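PDB 5FRD: carboxylesterase (EST-2) from Archaeoglobus fulgidus, which hydrolyses carboxylic esters, probably as a serine hydrolase of the alpha/beta hydrolase fold, and binds a coenzyme A molecule near its active site. Local coordinates for residues K23-H28 and K78-A83; A34-N39 and M229-K234; V60-V65 and L169-R174. All coordinates share one frame; numbering follows the deposited sequence.

Interaction 1: K23-H28 and K78-A83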
loop_
_atom_site.group_PDB
_atom_site.type_symbol
_atom_site.label_atom_id
_atom_site.label_comp_id
_atom_site.label_asym_id
_atom_site.label_seq_id
_atom_site.Cartn_x
_atom_site.Cartn_y
_atom_site.Cartn_z
ATOM N N LYS A 23 9.733 -2.237 13.536
ATOM C CA LYS A 23 9.060 -0.952 13.366
ATOM C C LYS A 23 8.770 -0.694 11.886
ATOM O O LYS A 23 9.319 0.210 11.265
ATOM C CB LYS A 23 9.897 0.178 13.973
ATOM C CG LYS A 23 10.252 -0.047 15.444
ATOM C CD LYS A 23 9.025 -0.068 16.317
ATOM C CE LYS A 23 9.373 -0.120 17.785
ATOM N NZ LYS A 23 8.171 -0.032 18.648
ATOM N N VAL A 24 7.872 -1.541 11.353
ATOM C CA VAL A 24 7.442 -1.525 9.954
ATOM C C VAL A 24 5.927 -1.688 9.970
ATOM O O VAL A 24 5.412 -2.557 10.680
ATOM C CB VAL A 24 8.104 -2.639 9.108
ATOM C CG1 VAL A 24 7.731 -2.480 7.631
ATOM C CG2 VAL A 24 9.604 -2.600 9.243
ATOM N N PHE A 25 5.241 -0.831 9.215
ATOM C CA PHE A 25 3.795 -0.772 9.181
ATOM C C PHE A 25 3.316 -0.752 7.731
ATOM O O PHE A 25 3.649 0.189 6.986
ATOM C CB PHE A 25 3.308 0.482 9.939
ATOM C CG PHE A 25 1.825 0.489 10.207
ATOM C CD1 PHE A 25 1.299 -0.100 11.354
ATOM C CD2 PHE A 25 0.963 1.088 9.322
ATOM C CE1 PHE A 25 -0.064 -0.083 11.578
ATOM C CE2 PHE A 25 -0.402 1.103 9.575
ATOM C CZ PHE A 25 -0.882 0.516 10.707
ATOM N N TYR A 26 2.550 -1.780 7.328
ATOM C CA TYR A 26 2.173 -1.959 5.939
ATOM C C TYR A 26 0.721 -1.613 5.709
ATOM O O TYR A 26 -0.138 -2.024 6.498
ATOM C CB TYR A 26 2.360 -3.421 5.499
ATOM C CG TYR A 26 3.700 -4.052 5.760
ATOM C CD1 TYR A 26 3.973 -4.647 6.966
ATOM C CD2 TYR A 26 4.690 -4.112 4.781
ATOM C CE1 TYR A 26 5.171 -5.284 7.218
ATOM C CE2 TYR A 26 5.912 -4.709 5.045
ATOM C CZ TYR A 26 6.155 -5.286 6.256
ATOM O OH TYR A 26 7.377 -5.907 6.501
ATOM N N ILE A 27 0.442 -0.959 4.583
ATOM C CA ILE A 27 -0.899 -0.524 4.209
ATOM C C ILE A 27 -1.216 -1.037 2.785
ATOM O O ILE A 27 -0.568 -0.646 1.805
ATOM C CB ILE A 27 -1.072 1.012 4.237
ATOM C CG1 ILE A 27 -0.494 1.579 5.537
ATOM C CG2 ILE A 27 -2.548 1.334 4.105
ATOM C CD1 ILE A 27 -0.561 3.081 5.635
ATOM N N HIS A 28 -2.211 -1.912 2.723
ATOM C CA HIS A 28 -2.656 -2.588 1.503
ATOM C C HIS A 28 -3.383 -1.694 0.516
ATOM O O HIS A 28 -3.726 -0.545 0.804
ATOM C CB HIS A 28 -3.551 -3.778 1.855
ATOM C CG HIS A 28 -4.833 -3.400 2.514
ATOM N ND1 HIS A 28 -5.917 -2.908 1.822
ATOM C CD2 HIS A 28 -5.199 -3.428 3.818
ATOM C CE1 HIS A 28 -6.902 -2.666 2.673
ATOM N NE2 HIS A 28 -6.478 -2.932 3.894
ATOM N N LYS A 78 -0.761 2.803 18.106
ATOM C CA LYS A 78 -1.168 1.795 19.110
ATOM C C LYS A 78 -0.405 0.484 19.031
ATOM O O LYS A 78 -0.503 -0.345 19.934
ATOM C CB LYS A 78 -2.669 1.502 18.992
ATOM C CG LYS A 78 -3.561 2.648 19.480
ATOM C CD LYS A 78 -5.026 2.406 19.128
ATOM C CE LYS A 78 -5.891 3.638 19.322
ATOM N NZ LYS A 78 -6.020 4.008 20.755
ATOM N N THR A 79 0.332 0.262 17.933
ATOM C CA THR A 79 1.031 -0.994 17.750
ATOM C C THR A 79 2.535 -0.845 17.847
ATOM O O THR A 79 3.178 -1.509 18.651
ATOM C CB THR A 79 0.630 -1.663 16.404
ATOM O OG1 THR A 79 0.810 -0.734 15.339
ATOM C CG2 THR A 79 -0.787 -2.155 16.437
ATOM N N VAL A 80 3.108 0.026 17.028
ATOM C CA VAL A 80 4.565 0.227 16.954
ATOM C C VAL A 80 5.051 1.613 17.370
ATOM O O VAL A 80 6.244 1.770 17.613
ATOM C CB VAL A 80 5.115 -0.142 15.553
ATOM C CG1 VAL A 80 5.058 -1.664 15.373
ATOM C CG2 VAL A 80 4.360 0.545 14.453
ATOM N N GLY A 81 4.166 2.593 17.480
ATOM C CA GLY A 81 4.541 3.929 17.938
ATOM C C GLY A 81 5.056 4.796 16.825
ATOM O O GLY A 81 4.459 5.824 16.537
ATOM N N LYS A 82 6.176 4.362 16.246
ATOM C CA LYS A 82 6.755 4.983 15.053
ATOM C C LYS A 82 7.208 3.862 14.133
ATOM O O LYS A 82 7.541 2.782 14.580
ATOM C CB LYS A 82 7.937 5.867 15.396
ATOM C CG LYS A 82 7.612 6.966 16.380
ATOM C CD LYS A 82 8.803 7.896 16.527
ATOM C CE LYS A 82 8.567 8.955 17.598
ATOM N NZ LYS A 82 7.661 10.049 17.143
ATOM N N ALA A 83 7.188 4.100 12.823
ATOM C CA ALA A 83 7.543 3.002 11.912
ATOM C C ALA A 83 7.960 3.505 10.559
ATOM O O ALA A 83 7.650 4.639 10.166
ATOM C CB ALA A 83 6.350 2.072 11.720
HETATM O O HOH W 1 5.995 -1.569 20.403
#

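Interaction 2: A34-N39 and M229-K234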
loop_
_atom_site.group_PDB
_atom_site.type_symbol
_atom_site.label_atom_id
_atom_site.label_comp_id
_atom_site.label_asym_id
_atom_site.label_seq_id
_atom_site.Cartn_x
_atom_site.Cartn_y
_atom_site.Cartn_z
ATOM N N ALA A 34 -4.722 -7.094 4.831
ATOM C CA ALA A 34 -3.416 -7.331 5.372
ATOM C C ALA A 34 -2.685 -8.530 4.802
ATOM O O ALA A 34 -1.466 -8.546 4.796
ATOM C CB ALA A 34 -3.498 -7.450 6.876
ATOM N N THR A 35 -3.440 -9.528 4.336
ATOM C CA THR A 35 -2.839 -10.729 3.797
ATOM C C THR A 35 -2.014 -10.458 2.555
ATOM O O THR A 35 -1.143 -11.259 2.193
ATOM C CB THR A 35 -3.827 -11.845 3.506
ATOM O OG1 THR A 35 -4.700 -11.477 2.454
ATOM C CG2 THR A 35 -4.614 -12.236 4.728
ATOM N N GLN A 36 -2.183 -9.297 1.910
ATOM C CA GLN A 36 -1.319 -8.890 0.815
ATOM C C GLN A 36 0.150 -8.927 1.161
ATOM O O GLN A 36 1.016 -9.077 0.290
ATOM C CB GLN A 36 -1.661 -7.436 0.488
ATOM C CG GLN A 36 -1.077 -6.960 -0.802
ATOM C CD GLN A 36 -1.421 -5.561 -0.994
ATOM O OE1 GLN A 36 -2.589 -5.160 -0.986
ATOM N NE2 GLN A 36 -0.400 -4.798 -1.147
ATOM N N TRP A 37 0.439 -8.729 2.457
ATOM C CA TRP A 37 1.781 -8.578 2.934
ATOM C C TRP A 37 2.351 -9.802 3.628
ATOM O O TRP A 37 3.432 -9.711 4.240
ATOM C CB TRP A 37 1.850 -7.407 3.906
ATOM C CG TRP A 37 1.406 -6.106 3.288
ATOM C CD1 TRP A 37 0.239 -5.448 3.523
ATOM C CD2 TRP A 37 2.120 -5.317 2.346
ATOM N NE1 TRP A 37 0.197 -4.296 2.827
ATOM C CE2 TRP A 37 1.347 -4.171 2.090
ATOM C CE3 TRP A 37 3.374 -5.448 1.710
ATOM C CZ2 TRP A 37 1.759 -3.181 1.225
ATOM C CZ3 TRP A 37 3.802 -4.446 0.890
ATOM C CH2 TRP A 37 2.996 -3.330 0.645
ATOM N N VAL A 38 1.691 -10.960 3.522
ATOM C CA VAL A 38 2.186 -12.153 4.234
ATOM C C VAL A 38 3.661 -12.476 3.983
ATOM O O VAL A 38 4.364 -12.850 4.900
ATOM C CB VAL A 38 1.356 -13.439 4.005
ATOM C CG1 VAL A 38 0.009 -13.314 4.697
ATOM C CG2 VAL A 38 1.237 -13.805 2.537
ATOM N N ASN A 39 4.120 -12.319 2.745
ATOM C CA ASN A 39 5.522 -12.652 2.449
ATOM C C ASN A 39 6.523 -11.711 3.090
ATOM O O ASN A 39 7.661 -12.091 3.387
ATOM C CB ASN A 39 5.774 -12.684 0.940
ATOM C CG ASN A 39 4.912 -13.684 0.229
ATOM O OD1 ASN A 39 5.074 -14.895 0.412
ATOM N ND2 ASN A 39 3.967 -13.206 -0.561
ATOM N N MET A 229 1.615 -6.025 -8.613
ATOM C CA MET A 229 1.590 -6.866 -7.395
ATOM C C MET A 229 2.972 -7.414 -7.004
ATOM O O MET A 229 3.132 -8.569 -6.598
ATOM C CB MET A 229 0.576 -8.009 -7.565
ATOM C CG MET A 229 -0.817 -7.568 -7.917
ATOM S SD MET A 229 -1.475 -6.287 -6.841
ATOM C CE MET A 229 -1.460 -7.113 -5.273
ATOM N N VAL A 230 3.964 -6.532 -7.061
ATOM C CA VAL A 230 5.365 -6.877 -6.902
ATOM C C VAL A 230 5.699 -7.604 -5.593
ATOM O O VAL A 230 6.534 -8.490 -5.555
ATOM C CB VAL A 230 6.229 -5.631 -7.129
ATOM C CG1 VAL A 230 5.918 -4.518 -6.122
ATOM C CG2 VAL A 230 7.698 -5.968 -7.089
ATOM N N MET A 231 5.025 -7.251 -4.492
ATOM C CA MET A 231 5.319 -7.876 -3.196
ATOM C C MET A 231 4.869 -9.328 -3.125
ATOM O O MET A 231 5.363 -10.062 -2.291
ATOM C CB MET A 231 4.697 -7.063 -2.046
ATOM C CG MET A 231 3.183 -7.162 -1.903
ATOM S SD MET A 231 2.177 -6.557 -3.258
ATOM C CE MET A 231 2.707 -4.878 -3.176
ATOM N N LEU A 232 3.913 -9.701 -3.985
ATOM C CA LEU A 232 3.434 -11.079 -4.123
ATOM C C LEU A 232 4.131 -11.809 -5.246
ATOM O O LEU A 232 4.326 -13.017 -5.159
ATOM C CB LEU A 232 1.925 -11.084 -4.418
ATOM C CG LEU A 232 1.027 -10.557 -3.311
ATOM C CD1 LEU A 232 -0.393 -10.355 -3.819
ATOM C CD2 LEU A 232 1.046 -11.506 -2.131
ATOM N N GLU A 233 4.450 -11.112 -6.327
ATOM C CA GLU A 233 4.997 -11.786 -7.529
ATOM C C GLU A 233 6.483 -12.061 -7.428
ATOM O O GLU A 233 6.978 -13.053 -8.006
ATOM C CB GLU A 233 4.769 -10.917 -8.767
ATOM C CG GLU A 233 3.338 -10.652 -9.206
ATOM C CD GLU A 233 3.299 -9.678 -10.386
ATOM O OE1 GLU A 233 3.366 -8.462 -10.143
ATOM O OE2 GLU A 233 3.215 -10.149 -11.558
ATOM N N LYS A 234 7.208 -11.168 -6.779
ATOM C CA LYS A 234 8.651 -11.252 -6.629
ATOM C C LYS A 234 8.999 -10.930 -5.182
ATOM O O LYS A 234 9.752 -10.009 -4.908
ATOM C CB LYS A 234 9.380 -10.309 -7.585
ATOM C CG LYS A 234 9.227 -10.679 -9.052
ATOM C CD LYS A 234 9.966 -11.940 -9.399
ATOM C CE LYS A 234 9.860 -12.195 -10.899
ATOM N NZ LYS A 234 10.614 -13.408 -11.278
HETATM O O HOH W 2 3.169 -14.583 -3.071
#

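Interaction 3: V60-V65 and L169-R174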
loop_
_atom_site.group_PDB
_atom_site.type_symbol
_atom_site.label_atom_id
_atom_site.label_comp_id
_atom_site.label_asym_id
_atom_site.label_seq_id
_atom_site.Cartn_x
_atom_site.Cartn_y
_atom_site.Cartn_z
ATOM N N VAL A 60 -17.213 0.763 8.245
ATOM C CA VAL A 60 -17.518 2.139 8.634
ATOM C C VAL A 60 -17.453 3.008 7.381
ATOM O O VAL A 60 -16.680 2.759 6.442
ATOM C CB VAL A 60 -16.569 2.640 9.754
ATOM C CG1 VAL A 60 -15.145 2.839 9.238
ATOM C CG2 VAL A 60 -17.080 3.941 10.370
ATOM N N GLU A 61 -18.279 4.053 7.334
ATOM C CA GLU A 61 -18.267 4.962 6.199
ATOM C C GLU A 61 -16.931 5.700 6.107
ATOM O O GLU A 61 -16.496 6.324 7.081
ATOM C CB GLU A 61 -19.415 5.978 6.323
ATOM C CG GLU A 61 -19.630 6.841 5.090
ATOM C CD GLU A 61 -20.649 7.958 5.298
ATOM O OE1 GLU A 61 -21.217 8.086 6.408
ATOM O OE2 GLU A 61 -20.864 8.731 4.340
ATOM N N VAL A 62 -16.288 5.641 4.933
ATOM C CA VAL A 62 -15.031 6.344 4.680
ATOM C C VAL A 62 -15.132 7.084 3.348
ATOM O O VAL A 62 -15.335 6.475 2.302
ATOM C CB VAL A 62 -13.813 5.374 4.676
ATOM C CG1 VAL A 62 -12.516 6.092 4.298
ATOM C CG2 VAL A 62 -13.672 4.712 6.030
ATOM N N ASN A 63 -14.958 8.405 3.404
ATOM C CA ASN A 63 -15.178 9.273 2.250
ATOM C C ASN A 63 -13.927 9.898 1.641
ATOM O O ASN A 63 -13.995 10.611 0.636
ATOM C CB ASN A 63 -16.199 10.343 2.669
ATOM C CG ASN A 63 -17.572 9.743 2.928
ATOM O OD1 ASN A 63 -18.054 8.891 2.167
ATOM N ND2 ASN A 63 -18.198 10.175 3.999
ATOM N N SER A 64 -12.754 9.582 2.208
ATOM C CA SER A 64 -11.512 10.127 1.691
ATOM C C SER A 64 -10.319 9.273 2.075
ATOM O O SER A 64 -10.363 8.529 3.065
ATOM C CB SER A 64 -11.268 11.545 2.225
ATOM O OG SER A 64 -11.055 11.519 3.615
ATOM N N VAL A 65 -9.258 9.413 1.293
ATOM C CA VAL A 65 -7.953 8.858 1.656
ATOM C C VAL A 65 -7.519 9.383 3.031
ATOM O O VAL A 65 -6.969 8.618 3.828
ATOM C CB VAL A 65 -6.905 9.149 0.579
ATOM C CG1 VAL A 65 -5.513 8.714 1.011
ATOM C CG2 VAL A 65 -7.240 8.436 -0.724
ATOM N N LEU A 169 -11.448 2.418 -5.248
ATOM C CA LEU A 169 -10.962 3.005 -6.492
ATOM C C LEU A 169 -11.535 4.397 -6.698
ATOM O O LEU A 169 -10.861 5.243 -7.284
ATOM C CB LEU A 169 -11.251 2.116 -7.688
ATOM C CG LEU A 169 -10.433 0.825 -7.734
ATOM C CD1 LEU A 169 -10.950 -0.030 -8.887
ATOM C CD2 LEU A 169 -8.957 1.086 -7.919
ATOM N N SER A 170 -12.755 4.636 -6.266
ATOM C CA SER A 170 -13.316 5.993 -6.309
ATOM C C SER A 170 -12.518 6.953 -5.439
ATOM O O SER A 170 -12.332 8.114 -5.813
ATOM C CB SER A 170 -14.776 5.963 -5.877
ATOM O OG SER A 170 -15.569 5.293 -6.832
ATOM N N LEU A 171 -12.011 6.484 -4.296
ATOM C CA LEU A 171 -11.159 7.327 -3.457
ATOM C C LEU A 171 -9.836 7.581 -4.149
ATOM O O LEU A 171 -9.326 8.706 -4.116
ATOM C CB LEU A 171 -10.900 6.697 -2.095
ATOM C CG LEU A 171 -12.093 6.469 -1.168
ATOM C CD1 LEU A 171 -11.633 5.927 0.178
ATOM C CD2 LEU A 171 -12.943 7.712 -0.968
ATOM N N CYS A 172 -9.251 6.580 -4.778
ATOM C CA CYS A 172 -8.049 6.777 -5.597
ATOM C C CYS A 172 -8.256 7.819 -6.685
ATOM O O CYS A 172 -7.402 8.714 -6.921
ATOM C CB CYS A 172 -7.607 5.480 -6.281
ATOM S SG CYS A 172 -6.953 4.212 -5.180
ATOM N N ASP A 173 -9.399 7.720 -7.345
ATOM C CA ASP A 173 -9.678 8.588 -8.487
ATOM C C ASP A 173 -9.727 10.060 -8.083
ATOM O O ASP A 173 -9.476 10.918 -8.934
ATOM C CB ASP A 173 -10.980 8.161 -9.131
ATOM C CG ASP A 173 -11.140 8.701 -10.522
ATOM O OD1 ASP A 173 -10.257 8.565 -11.383
ATOM O OD2 ASP A 173 -12.225 9.218 -10.786
ATOM N N ARG A 174 -10.056 10.329 -6.829
ATOM C CA ARG A 174 -10.128 11.699 -6.301
ATOM C C ARG A 174 -8.842 12.141 -5.606
ATOM O O ARG A 174 -8.728 13.294 -5.179
ATOM C CB ARG A 174 -11.324 11.839 -5.354
ATOM C CG ARG A 174 -12.665 11.689 -6.062
ATOM C CD ARG A 174 -13.836 12.182 -5.217
ATOM N NE ARG A 174 -14.101 11.356 -4.032
ATOM C CZ ARG A 174 -14.949 10.320 -3.965
ATOM N NH1 ARG A 174 -15.660 9.920 -5.023
ATOM N NH2 ARG A 174 -15.093 9.667 -2.810
HETATM O O HOH W 3 -9.926 10.408 -1.738
#

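Interaction 1: K23-H28 and K78-A83
Lys23 lays its side chain over the turn at Val80 to Lys82, its CD 4.0 Å from Val80 CB and its CB 3.6 Å from Lys82 O. In the alpha/beta hydrolase fold this is where helix 65-79 ends and the chain enters strand 83-88, which runs parallel to strand 24-27 as its neighbour in the central sheet. The Lys23 chain bends at chi2 (-64°), then runs straight to the ammonium group, and NZ donates a 2.8 Å hydrogen bond to Val80 O. The donor stands tilted 23° from the carbonyl plane. A water weakly links the same NZ to Thr79 O, while Val80 O also accepts a weak bond from Lys82 N.

Deeper in, chi1 of -168° sends Phe25 CG anti to the backbone N, and the ring beyond it packs against the end of helix 65-79. Thr79 OG1 meets the ring edge near its plane, 3.9 Å from Phe25 CE1, although that hydroxyl is hydrogen-bonded to Ser75 O. Val80 CG2 approaches the same ring obliquely, 4.4 Å from Phe25 CD1. Phe25 also touches Ser75 and Leu76, so helix 65-79 packs onto the sheet here. Phe25 CB rests on Ala83 CB at 3.9 Å, and Ala83 CA approaches Lys23 O at 3.4 Å in a CH...O contact.

Interaction 2: A34-N39 and M229-K234
Met229 O accepts two backbone hydrogen bonds, from Glu233 N at 2.9 Å and Leu232 N at 3.0 Å, and so fixes the start of the short helix 230-233 whose Met231 and Leu232 side chains meet Gln36, Trp37 and Asn39. Met231 carries most of the contact. Its CG lies between the backbone N and carbonyl carbon (chi1 73°) and packs against Gln36 O; Met231 CG is also 3.9 Å from Trp37 CZ3. Bends at chi2 and chi3 curl the chain, and Met231 CE comes 3.7 Å from Gln36 NE2. The sulfur SD stands 5.3 Å from the centroid of the Trp37 six-membered ring, 22° off the normal, an oblique Met-aromatic contact. Within the hydrolase fold, residues 34-39 come after strand 24-27, while Met229 directly follows His228, which with Ser89 and Asp200 probably forms the Ser-His-Asp triad. An alanine in place of Met231 would probably open a gap beside the indole and leave Gln36 NE2 without its sulfur and methyl neighbours. Gln36 NE2 lies over one face of the Trp37 ring, toward its rim, while OE1 accepts hydrogen bonds from Ser32 and Ser29. Leu232 CD2 touches Gln36 O (3.4 Å) and also Asn39 ND2. The Asn39 and Leu232 side chains cross at about a right angle, and a water accepts from Asn39 ND2 (3.0 Å) and donates to Leu232 O.

Interaction 3: V60-V65 and L169-R174
Ser64 and Leu171 bring the backbones nearest, their CA atoms 5.9 Å apart, where the irregular segment 60-65 passes the last turn of helix 162-173. As the lead-in to helix 65-79 of the alpha/beta hydrolase core, 60-65 supplies its N-cap, Ser64, with OG accepting from Glu67 N. A water accepts from Val65 N and donates to Leu171 O at 3.0 Å, tying the start of one helix to the end of the other. Leu171 carries most of the side-chain contact. Its CG sits anti to the carbonyl carbon (chi1 -63°), and the two methyls beyond it divide the work: CD2 presses on the peptide between Asn63 and Ser64, 3.5 Å from Asn63 O, while CD1 lies 4.2 Å from Val62 CG1. The Ser64 N beside CD2 is buried with no polar partner in the model. Val65 adds CG2 against Leu171 CB, and Leu171 reaches on to Tyr68. The next residue, Cys172, points away from 60-65 and touches coenzyme A. The bent chain of Arg174 brings its guanidinium edge to Asn63 O, nearly in plane, with Arg174 NH2 3.7 Å from that oxygen.

How the interactions relate
Interactions 1 and 2 touch: strand 24-27 is followed in the chain by segment 34-39, though their segments alternate along it. His28 CB lies 3.3 Å from Gln36 OE1, and Tyr26 CB meets Trp37 CD1 at 3.5 Å. Their centres are about 17 Å apart. Interaction 3 stands away from both, its centre about 22 Å from each, and lies across the chain's centre from interaction 2. Interactions 2 and 3 relate to the probable active site and ligand differently: the side chain of Met229 touches the putative Ser-His-Asp triad and is about 11 Å from coenzyme A, whereas interaction 3 contains Cys172, which binds it. Interaction 1 is remote from the annotated sites.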